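Local structure of conserved hypothetical protein (2FEX) at residues Ile64-Ile69 / Asp94-Gly99. The protein is of unknown function but belongs to the DJ-1/PfpI family, whose members include proteases, chaperones and deglycase-like enzymes. Residues are numbered along the deposited sequence; the frame is centred on the assembly and turned at random.
Sequences IDALVI and DRLVAG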
ATOM      1  N   ILE A  64      -2.806  -6.620  22.817  1.00 21.37           N
ATOM      2  CA  ILE A  64      -2.820  -5.892  21.523  1.00 19.25           C
ATOM      3  C   ILE A  64      -3.570  -4.577  21.736  1.00 19.01           C
ATOM      4  O   ILE A  64      -4.686  -4.580  22.213  1.00 18.63           O
ATOM      5  CB  ILE A  64      -3.474  -6.729  20.442  1.00 18.06           C
ATOM      6  CG1 ILE A  64      -2.647  -8.045  20.224  1.00 19.84           C
ATOM      7  CG2 ILE A  64      -3.721  -5.868  19.145  1.00 15.64           C
ATOM      8  CD1 ILE A  64      -3.341  -9.007  19.275  1.00 19.36           C
ATOM      9  N   ASP A  65      -2.909  -3.476  21.393  1.00 15.89           N
ATOM     10  CA  ASP A  65      -3.418  -2.131  21.625  1.00 17.19           C
ATOM     11  C   ASP A  65      -4.514  -1.647  20.634  1.00 17.14           C
ATOM     12  O   ASP A  65      -5.288  -0.744  20.950  1.00 17.13           O
ATOM     13  CB  ASP A  65      -2.241  -1.159  21.608  1.00 17.42           C
ATOM     14  CG  ASP A  65      -1.239  -1.491  22.687  1.00 21.43           C
ATOM     15  OD1 ASP A  65      -1.540  -1.168  23.861  1.00 26.33           O
ATOM     16  OD2 ASP A  65      -0.224  -2.164  22.402  1.00 24.72           O
ATOM     17  N   ALA A  66      -4.530  -2.219  19.429  1.00 15.36           N
ATOM     18  CA  ALA A  66      -5.436  -1.723  18.377  1.00 14.87           C
ATOM     19  C   ALA A  66      -5.719  -2.831  17.394  1.00 14.39           C
ATOM     20  O   ALA A  66      -4.853  -3.678  17.141  1.00 15.07           O
ATOM     21  CB  ALA A  66      -4.800  -0.508  17.672  1.00 15.19           C
ATOM     22  N   LEU A  67      -6.935  -2.823  16.870  1.00 12.98           N
ATOM     23  CA  LEU A  67      -7.367  -3.756  15.817  1.00 13.37           C
ATOM     24  C   LEU A  67      -7.692  -2.923  14.587  1.00 13.38           C
ATOM     25  O   LEU A  67      -8.562  -2.032  14.604  1.00 13.20           O
ATOM     26  CB  LEU A  67      -8.624  -4.472  16.275  1.00 14.26           C
ATOM     27  CG  LEU A  67      -9.328  -5.310  15.225  1.00 14.94           C
ATOM     28  CD1 LEU A  67      -8.378  -6.505  14.864  1.00 16.79           C
ATOM     29  CD2 LEU A  67     -10.687  -5.825  15.765  1.00 15.08           C
ATOM     30  N   VAL A  68      -6.978  -3.192  13.502  1.00 12.47           N
ATOM     31  CA  VAL A  68      -7.097  -2.375  12.267  1.00 11.71           C
ATOM     32  C   VAL A  68      -7.561  -3.298  11.166  1.00 10.88           C
ATOM     33  O   VAL A  68      -6.939  -4.345  10.933  1.00 13.65           O
ATOM     34  CB  VAL A  68      -5.740  -1.751  11.880  1.00 13.31           C
ATOM     35  CG1 VAL A  68      -5.836  -1.046  10.523  1.00 13.96           C
ATOM     36  CG2 VAL A  68      -5.301  -0.765  12.981  1.00 14.04           C
ATOM     37  N   ILE A  69      -8.680  -2.936  10.542  1.00 10.20           N
ATOM     38  CA  ILE A  69      -9.321  -3.815   9.546  1.00 10.78           C
ATOM     39  C   ILE A  69      -9.317  -3.128   8.163  1.00 12.22           C
ATOM     40  O   ILE A  69     -10.088  -2.189   7.937  1.00 12.22           O
ATOM     41  CB  ILE A  69     -10.747  -4.225   9.988  1.00 11.12           C
ATOM     42  CG1 ILE A  69     -10.762  -4.683  11.442  1.00 13.79           C
ATOM     43  CG2 ILE A  69     -11.283  -5.277   9.022  1.00 12.36           C
ATOM     44  CD1 ILE A  69     -12.203  -4.943  11.926  1.00 14.87           C
ATOM     45  N   ASP A  94     -11.606  -1.667  25.747  1.00 20.71           N
ATOM     46  CA  ASP A  94     -11.335  -0.266  25.410  1.00 22.02           C
ATOM     47  C   ASP A  94     -10.126  -0.128  24.488  1.00 19.96           C
ATOM     48  O   ASP A  94      -9.338   0.842  24.600  1.00 22.23           O
ATOM     49  CB  ASP A  94     -11.136   0.573  26.706  1.00 24.40           C
ATOM     50  CG  ASP A  94     -12.458   0.756  27.496  1.00 31.65           C
ATOM     51  OD1 ASP A  94     -13.532   0.956  26.849  1.00 38.02           O
ATOM     52  OD2 ASP A  94     -12.424   0.743  28.756  1.00 40.18           O
ATOM     53  N   ARG A  95      -9.962  -1.093  23.562  1.00 18.38           N
ATOM     54  CA  ARG A  95      -8.932  -0.946  22.554  1.00 16.13           C
ATOM     55  C   ARG A  95      -9.486  -0.248  21.315  1.00 15.77           C
ATOM     56  O   ARG A  95     -10.627  -0.501  20.891  1.00 15.70           O
ATOM     57  CB  ARG A  95      -8.375  -2.312  22.089  1.00 16.36           C
ATOM     58  CG  ARG A  95      -7.812  -3.181  23.178  1.00 16.43           C
ATOM     59  CD  ARG A  95      -6.728  -2.431  23.948  1.00 18.70           C
ATOM     60  NE  ARG A  95      -5.970  -3.381  24.725  1.00 19.07           N
ATOM     61  CZ  ARG A  95      -5.005  -3.023  25.557  1.00 27.98           C
ATOM     62  NH1 ARG A  95      -4.720  -1.717  25.742  1.00 29.40           N
ATOM     63  NH2 ARG A  95      -4.354  -3.954  26.237  1.00 30.40           N
ATOM     64  N   LEU A  96      -8.619   0.555  20.698  1.00 15.17           N
ATOM     65  CA  LEU A  96      -8.922   1.178  19.402  1.00 15.04           C
ATOM     66  C   LEU A  96      -9.377   0.132  18.384  1.00 16.02           C
ATOM     67  O   LEU A  96      -8.719  -0.905  18.260  1.00 15.05           O
ATOM     68  CB  LEU A  96      -7.622   1.812  18.853  1.00 15.41           C
ATOM     69  CG  LEU A  96      -7.655   2.368  17.434  1.00 17.25           C
ATOM     70  CD1 LEU A  96      -8.737   3.485  17.391  1.00 21.44           C
ATOM     71  CD2 LEU A  96      -6.266   2.961  17.098  1.00 18.41           C
ATOM     72  N   VAL A  97     -10.468   0.409  17.674  1.00 14.11           N
ATOM     73  CA  VAL A  97     -10.874  -0.446  16.528  1.00 13.73           C
ATOM     74  C   VAL A  97     -10.931   0.484  15.298  1.00 13.78           C
ATOM     75  O   VAL A  97     -11.529   1.549  15.418  1.00 13.57           O
ATOM     76  CB  VAL A  97     -12.220  -1.144  16.762  1.00 15.71           C
ATOM     77  CG1 VAL A  97     -12.677  -1.848  15.488  1.00 16.81           C
ATOM     78  CG2 VAL A  97     -12.030  -2.173  17.874  1.00 15.79           C
ATOM     79  N   ALA A  98     -10.291   0.127  14.180  1.00 13.04           N
ATOM     80  CA  ALA A  98     -10.197   1.072  13.030  1.00 12.37           C
ATOM     81  C   ALA A  98     -10.616   0.248  11.817  1.00 13.25           C
ATOM     82  O   ALA A  98     -10.148  -0.921  11.645  1.00 14.20           O
ATOM     83  CB  ALA A  98      -8.776   1.549  12.823  1.00 13.13           C
ATOM     84  N   GLY A  99     -11.443   0.842  10.963  1.00 12.79           N
ATOM     85  CA  GLY A  99     -11.865   0.157   9.738  1.00 11.87           C
ATOM     86  C   GLY A  99     -11.919   1.151   8.604  1.00 12.73           C
ATOM     87  O   GLY A  99     -12.383   2.277   8.785  1.00 12.89           O
TER
HETATM   88  O   HOH W   1      -6.185   1.454  22.190  1.00 20.01           O
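Arg95 reaches across the N-terminal end of the strand pair to Ile64 and Asp65, its chain bent at chi2 (-56°). The guanidinium lies with one face over Asp65 CA and Ile64 C. Arg95 NE passes 3.1 Å from Ile64 O at too poor an angle for a bond; its N-H goes to Pro61 O. Asp65 OD1 stands well out of the guanidinium plane, 3.7 Å from Arg95 NH1, and the two planar groups are turned 67° apart, making a long salt bridge of charge alone, while Asp65 OD2 accepts from the backbone N of Arg3. Asp65 O and Leu96 N stand 3.6 Å apart, too far for a direct bond, and a water bridges them.

Deeper in, strands 66-69 and 96-99 run parallel, tied by Leu67 N to Leu96 O, Ala98 N to Leu67 O (2.8 Å) and Ile69 N to Ala98 O (2.7 Å). On one face Leu96, with CG anti to its backbone N (chi1 173°), brings CD2 to 3.8 Å from Ala66 CB, while Val68 CG2 meets Ala98 CB. Phe161 of helix 158-168 packs on Val68 and the small Ala98. The other face carries Leu67, beside Val97 and against Leu86 and Phe90, and Ile69; beta-branched Val97 and Ile69 suit the extended backbone. Gly99 precedes what may be the family's nucleophile elbow.

Helix 84-92, on the Leu67 face, belongs to the right-handed beta-alpha-beta crossover joining these strands. The chemistry divides accordingly: a buried apolar core bonded through its backbone, and a partly exposed end with water and loosely paired charges.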